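Local coordinates for protein choline kinase (Cryptosporidium parvum, PDB 3MES) that probably phosphorylates choline, and perhaps ethanolamine, with ATP as phosphate donor, the first step in making the matching phospholipid head groups, at residues Glu361-Gly372 with Arg398-Leu409. Residues are numbered along the deposited sequence; the frame is centred on the assembly and turned at random.
With DME (decamethonium ion), chain K.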
loop_
_atom_site.group_PDB
_atom_site.type_symbol
_atom_site.label_atom_id
_atom_site.label_comp_id
_atom_site.label_asym_id
_atom_site.label_seq_id
_atom_site.Cartn_x
_atom_site.Cartn_y
_atom_site.Cartn_z
ATOM N N GLU B 361 23.755 2.353 1.230
ATOM C CA GLU B 361 24.402 2.395 2.541
ATOM C C GLU B 361 25.303 3.617 2.679
ATOM O O GLU B 361 25.405 4.209 3.751
ATOM C CB GLU B 361 25.205 1.117 2.788
ATOM C CG GLU B 361 24.353 -0.078 3.175
ATOM C CD GLU B 361 23.604 0.147 4.476
ATOM O OE1 GLU B 361 22.392 0.436 4.421
ATOM O OE2 GLU B 361 24.232 0.048 5.553
ATOM N N VAL B 362 25.956 3.990 1.585
ATOM C CA VAL B 362 26.858 5.136 1.587
ATOM C C VAL B 362 26.129 6.415 1.987
ATOM O O VAL B 362 26.639 7.213 2.768
ATOM C CB VAL B 362 27.509 5.336 0.204
ATOM C CG1 VAL B 362 28.059 6.751 0.074
ATOM C CG2 VAL B 362 28.597 4.297 -0.027
ATOM N N PHE B 363 24.928 6.600 1.448
ATOM C CA PHE B 363 24.151 7.808 1.702
ATOM C C PHE B 363 23.680 7.934 3.150
ATOM O O PHE B 363 23.104 8.954 3.526
ATOM C CB PHE B 363 22.950 7.880 0.756
ATOM C CG PHE B 363 23.316 8.225 -0.660
ATOM C CD1 PHE B 363 23.461 9.548 -1.047
ATOM C CD2 PHE B 363 23.513 7.230 -1.602
ATOM C CE1 PHE B 363 23.799 9.872 -2.349
ATOM C CE2 PHE B 363 23.848 7.547 -2.906
ATOM C CZ PHE B 363 23.991 8.868 -3.281
ATOM N N THR B 364 23.918 6.903 3.960
ATOM C CA THR B 364 23.513 6.942 5.363
ATOM C C THR B 364 24.300 8.007 6.120
ATOM O O THR B 364 23.802 8.598 7.083
ATOM C CB THR B 364 23.706 5.578 6.067
ATOM O OG1 THR B 364 25.081 5.180 5.988
ATOM C CG2 THR B 364 22.834 4.509 5.428
ATOM N N LEU B 365 25.533 8.242 5.681
ATOM C CA LEU B 365 26.391 9.229 6.317
ATOM C C LEU B 365 25.886 10.638 6.026
ATOM O O LEU B 365 25.998 11.535 6.863
ATOM C CB LEU B 365 27.839 9.068 5.845
ATOM C CG LEU B 365 28.468 7.674 5.979
ATOM C CD1 LEU B 365 29.858 7.657 5.372
ATOM C CD2 LEU B 365 28.514 7.218 7.434
ATOM N N ILE B 366 25.328 10.830 4.836
ATOM C CA ILE B 366 24.759 12.120 4.470
ATOM C C ILE B 366 23.658 12.508 5.454
ATOM O O ILE B 366 23.538 13.670 5.839
ATOM C CB ILE B 366 24.195 12.107 3.036
ATOM C CG1 ILE B 366 25.308 11.810 2.030
ATOM C CG2 ILE B 366 23.533 13.438 2.708
ATOM C CD1 ILE B 366 26.349 12.905 1.916
ATOM N N SER B 367 22.872 11.519 5.868
ATOM C CA SER B 367 21.760 11.731 6.790
ATOM C C SER B 367 22.230 12.129 8.189
ATOM O O SER B 367 21.728 13.095 8.768
ATOM C CB SER B 367 20.889 10.474 6.864
ATOM O OG SER B 367 19.845 10.624 7.812
ATOM N N HIS B 368 23.195 11.385 8.726
ATOM C CA HIS B 368 23.723 11.661 10.063
ATOM C C HIS B 368 24.373 13.036 10.155
ATOM O O HIS B 368 24.269 13.715 11.176
ATOM C CB HIS B 368 24.737 10.594 10.485
ATOM C CG HIS B 368 24.131 9.251 10.748
ATOM N ND1 HIS B 368 23.042 9.073 11.574
ATOM C CD2 HIS B 368 24.479 8.017 10.314
ATOM C CE1 HIS B 368 22.737 7.789 11.626
ATOM N NE2 HIS B 368 23.595 7.127 10.871
ATOM N N ILE B 369 25.062 13.442 9.096
ATOM C CA ILE B 369 25.736 14.733 9.095
ATOM C C ILE B 369 24.747 15.875 8.895
ATOM O O ILE B 369 24.817 16.896 9.576
ATOM C CB ILE B 369 26.833 14.799 8.018
ATOM C CG1 ILE B 369 28.130 14.184 8.553
ATOM C CG2 ILE B 369 27.072 16.240 7.588
ATOM C CD1 ILE B 369 29.286 14.245 7.578
ATOM N N THR B 370 23.823 15.691 7.960
ATOM C CA THR B 370 22.828 16.709 7.658
ATOM C C THR B 370 22.015 17.075 8.897
ATOM O O THR B 370 21.974 18.231 9.310
ATOM C CB THR B 370 21.872 16.241 6.540
ATOM O OG1 THR B 370 22.626 15.940 5.357
ATOM C CG2 THR B 370 20.845 17.319 6.227
ATOM N N TRP B 371 21.373 16.082 9.494
ATOM C CA TRP B 371 20.501 16.340 10.629
ATOM C C TRP B 371 21.285 16.714 11.881
ATOM O O TRP B 371 20.743 17.330 12.802
ATOM C CB TRP B 371 19.575 15.152 10.873
ATOM C CG TRP B 371 18.615 14.953 9.744
ATOM C CD1 TRP B 371 18.525 13.868 8.920
ATOM C CD2 TRP B 371 17.620 15.882 9.295
ATOM N NE1 TRP B 371 17.527 14.059 7.999
ATOM C CE2 TRP B 371 16.955 15.287 8.206
ATOM C CE3 TRP B 371 17.223 17.155 9.714
ATOM C CZ2 TRP B 371 15.917 15.923 7.528
ATOM C CZ3 TRP B 371 16.191 17.786 9.039
ATOM C CH2 TRP B 371 15.550 17.168 7.958
ATOM N N GLY B 372 22.563 16.347 11.906
ATOM C CA GLY B 372 23.455 16.789 12.969
ATOM C C GLY B 372 23.655 18.295 12.908
ATOM O O GLY B 372 23.355 19.012 13.862
ATOM N N ARG B 398 23.794 11.933 16.250
ATOM C CA ARG B 398 23.917 11.770 14.804
ATOM C C ARG B 398 25.385 11.764 14.382
ATOM O O ARG B 398 25.791 10.965 13.536
ATOM C CB ARG B 398 23.149 12.859 14.051
ATOM C CG ARG B 398 21.659 12.918 14.360
ATOM C CD ARG B 398 20.993 11.548 14.268
ATOM N NE ARG B 398 21.202 10.894 12.978
ATOM C CZ ARG B 398 20.361 10.967 11.949
ATOM N NH1 ARG B 398 19.247 11.680 12.042
ATOM N NH2 ARG B 398 20.641 10.327 10.820
ATOM N N PHE B 399 26.175 12.656 14.974
ATOM C CA PHE B 399 27.604 12.710 14.683
ATOM C C PHE B 399 28.281 11.417 15.124
ATOM O O PHE B 399 28.985 10.779 14.346
ATOM C CB PHE B 399 28.269 13.914 15.359
ATOM C CG PHE B 399 27.834 15.244 14.805
ATOM C CD1 PHE B 399 27.338 15.345 13.515
ATOM C CD2 PHE B 399 27.943 16.395 15.565
ATOM C CE1 PHE B 399 26.943 16.565 13.001
ATOM C CE2 PHE B 399 27.553 17.618 15.058
ATOM C CZ PHE B 399 27.052 17.704 13.772
ATOM N N THR B 400 28.060 11.036 16.376
ATOM C CA THR B 400 28.570 9.772 16.887
ATOM C C THR B 400 28.279 8.651 15.893
ATOM O O THR B 400 29.174 7.897 15.512
ATOM C CB THR B 400 27.934 9.416 18.247
ATOM O OG1 THR B 400 28.312 10.393 19.226
ATOM C CG2 THR B 400 28.390 8.041 18.713
ATOM N N HIS B 401 27.024 8.556 15.467
ATOM C CA HIS B 401 26.602 7.479 14.577
ATOM C C HIS B 401 27.242 7.571 13.196
ATOM O O HIS B 401 27.427 6.554 12.526
ATOM C CB HIS B 401 25.076 7.424 14.464
ATOM C CG HIS B 401 24.399 6.900 15.693
ATOM N ND1 HIS B 401 23.087 7.188 16.002
ATOM C CD2 HIS B 401 24.858 6.115 16.696
ATOM C CE1 HIS B 401 22.764 6.596 17.138
ATOM N NE2 HIS B 401 23.822 5.939 17.580
ATOM N N TYR B 402 27.578 8.784 12.770
ATOM C CA TYR B 402 28.302 8.964 11.517
ATOM C C TYR B 402 29.651 8.259 11.578
ATOM O O TYR B 402 30.000 7.485 10.688
ATOM C CB TYR B 402 28.522 10.445 11.209
ATOM C CG TYR B 402 29.520 10.657 10.096
ATOM C CD1 TYR B 402 29.115 10.681 8.770
ATOM C CD2 TYR B 402 30.875 10.808 10.369
ATOM C CE1 TYR B 402 30.024 10.862 7.747
ATOM C CE2 TYR B 402 31.793 10.988 9.353
ATOM C CZ TYR B 402 31.358 11.014 8.043
ATOM O OH TYR B 402 32.261 11.193 7.023
ATOM N N LEU B 403 30.409 8.546 12.630
ATOM C CA LEU B 403 31.709 7.922 12.839
ATOM C C LEU B 403 31.581 6.409 12.842
ATOM O O LEU B 403 32.308 5.710 12.135
ATOM C CB LEU B 403 32.317 8.398 14.160
ATOM C CG LEU B 403 33.298 9.573 14.094
ATOM C CD1 LEU B 403 33.170 10.343 12.789
ATOM C CD2 LEU B 403 33.123 10.488 15.299
ATOM N N GLN B 404 30.642 5.912 13.640
ATOM C CA GLN B 404 30.416 4.478 13.775
ATOM C C GLN B 404 30.047 3.833 12.442
ATOM O O GLN B 404 30.657 2.844 12.031
ATOM C CB GLN B 404 29.327 4.213 14.817
ATOM C CG GLN B 404 29.101 2.747 15.123
ATOM C CD GLN B 404 28.117 2.534 16.256
ATOM O OE1 GLN B 404 27.790 3.464 16.994
ATOM N NE2 GLN B 404 27.640 1.304 16.400
ATOM N N LYS B 405 29.051 4.398 11.767
ATOM C CA LYS B 405 28.599 3.866 10.484
ATOM C C LYS B 405 29.725 3.843 9.449
ATOM O O LYS B 405 29.862 2.882 8.693
ATOM C CB LYS B 405 27.407 4.671 9.958
ATOM C CG LYS B 405 26.698 4.039 8.769
ATOM C CD LYS B 405 26.017 2.726 9.140
ATOM C CE LYS B 405 25.229 2.170 7.960
ATOM N NZ LYS B 405 24.552 0.875 8.261
ATOM N N LYS B 406 30.529 4.903 9.420
ATOM C CA LYS B 406 31.647 4.980 8.488
ATOM C C LYS B 406 32.652 3.849 8.720
ATOM O O LYS B 406 33.186 3.282 7.767
ATOM C CB LYS B 406 32.339 6.341 8.584
ATOM C CG LYS B 406 33.488 6.534 7.605
ATOM C CD LYS B 406 33.963 7.979 7.602
ATOM C CE LYS B 406 35.025 8.221 6.540
ATOM N NZ LYS B 406 36.351 7.661 6.927
ATOM N N LYS B 407 32.909 3.522 9.984
ATOM C CA LYS B 407 33.780 2.393 10.302
ATOM C C LYS B 407 33.166 1.083 9.819
ATOM O O LYS B 407 33.876 0.184 9.373
ATOM C CB LYS B 407 34.058 2.308 11.806
ATOM C CG LYS B 407 35.149 3.251 12.301
ATOM C CD LYS B 407 35.683 2.809 13.661
ATOM C CE LYS B 407 36.630 1.612 13.543
ATOM N NZ LYS B 407 35.925 0.333 13.242
ATOM N N GLU B 408 31.845 0.980 9.913
ATOM C CA GLU B 408 31.151 -0.233 9.503
ATOM C C GLU B 408 31.185 -0.400 7.986
ATOM O O GLU B 408 31.512 -1.475 7.481
ATOM C CB GLU B 408 29.710 -0.238 10.021
ATOM C CG GLU B 408 29.610 -0.140 11.537
ATOM C CD GLU B 408 28.266 -0.599 12.078
ATOM O OE1 GLU B 408 27.230 -0.347 11.418
ATOM O OE2 GLU B 408 28.250 -1.213 13.168
ATOM N N LEU B 409 30.857 0.670 7.268
ATOM C CA LEU B 409 30.892 0.657 5.809
ATOM C C LEU B 409 32.269 0.244 5.299
ATOM O O LEU B 409 32.387 -0.463 4.298
ATOM C CB LEU B 409 30.518 2.032 5.249
ATOM C CG LEU B 409 29.146 2.580 5.644
ATOM C CD1 LEU B 409 28.829 3.845 4.859
ATOM C CD2 LEU B 409 28.065 1.530 5.430
HETATM N N1 DME K . 6.368 14.737 19.023
HETATM C C2 DME K . 7.079 15.968 19.407
HETATM C C3 DME K . 7.957 16.445 18.245
HETATM C C4 DME K . 8.988 17.474 18.722
HETATM C C5 DME K . 9.831 18.007 17.557
HETATM C C6 DME K . 10.773 16.929 17.007
HETATM C C7 DME K . 12.242 17.309 17.219
HETATM C C8 DME K . 12.989 17.399 15.886
HETATM C C9 DME K . 13.682 16.080 15.537
HETATM C C10 DME K . 13.532 15.763 14.046
HETATM C C11 DME K . 14.773 15.048 13.510
HETATM N N12 DME K . 14.646 14.836 12.059
HETATM C C13 DME K . 6.273 13.835 20.182
HETATM C C14 DME K . 5.015 15.086 18.560
HETATM C C15 DME K . 7.104 14.062 17.942
HETATM C C16 DME K . 13.427 14.069 11.767
HETATM C C17 DME K . 14.575 16.140 11.384
HETATM C C18 DME K . 15.816 14.081 11.580
#
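The side chain of Arg398 sits as a knob among Ser367, His368, Trp371 and Gly372 of the facing helix. Its NE gives a hydrogen bond of 2.9 Å to His368 ND1, lying in the imidazole plane, with an N-H...N angle of 144°. The ring and the guanidinium stand almost perpendicular. NH2 of Arg398 adds a bond of 3.1 Å to Ser367 OG. Bends at chi2 and chi3 turn the arginine chain so that NE and NH2 face His368 and Ser367. At the Arg398 end, Gly372 CA comes within 3.5 Å of Phe399 CE1. From the second helix, His401 CB covers one face of the His368 ring, a CH-pi contact 3.8 Å from its centroid. Further along, Leu365 CB packs 3.4 Å from Tyr402 CE1, and Ile369 CD1 lies over a face of the same phenol ring. Leu365 fits as a knob among Tyr402, Lys405, Lys406 and Leu409. At the far end Lys405 NZ meets the syn side of Glu361 OE2 at 2.8 Å, a salt bridge. Segments 364-372 and 398-409 run nearly antiparallel (159°), their axes 8.1 Å apart at closest approach. They belong to helices 364-376 and 391-411, in the helical C-terminal lobe of the kinase-like choline kinase fold. Trp371 brings one end of the pair to the ligand pocket, where its ring face packs against a methyl of decamethonium. Asn300 OD1 is hydrogen-bonded to both Trp371 NE1 and Ser367 OG. Tyr394 OH bonds to Arg398 NH1, and Tyr307 OH, of a residue in the magnesium site, to His401 ND1. Tyr324 bonds to Glu361 OE1 and makes a cation-pi contact with Lys405, while the Tyr402 hydroxyl is hydrogen-bonded to Glu231 OE1.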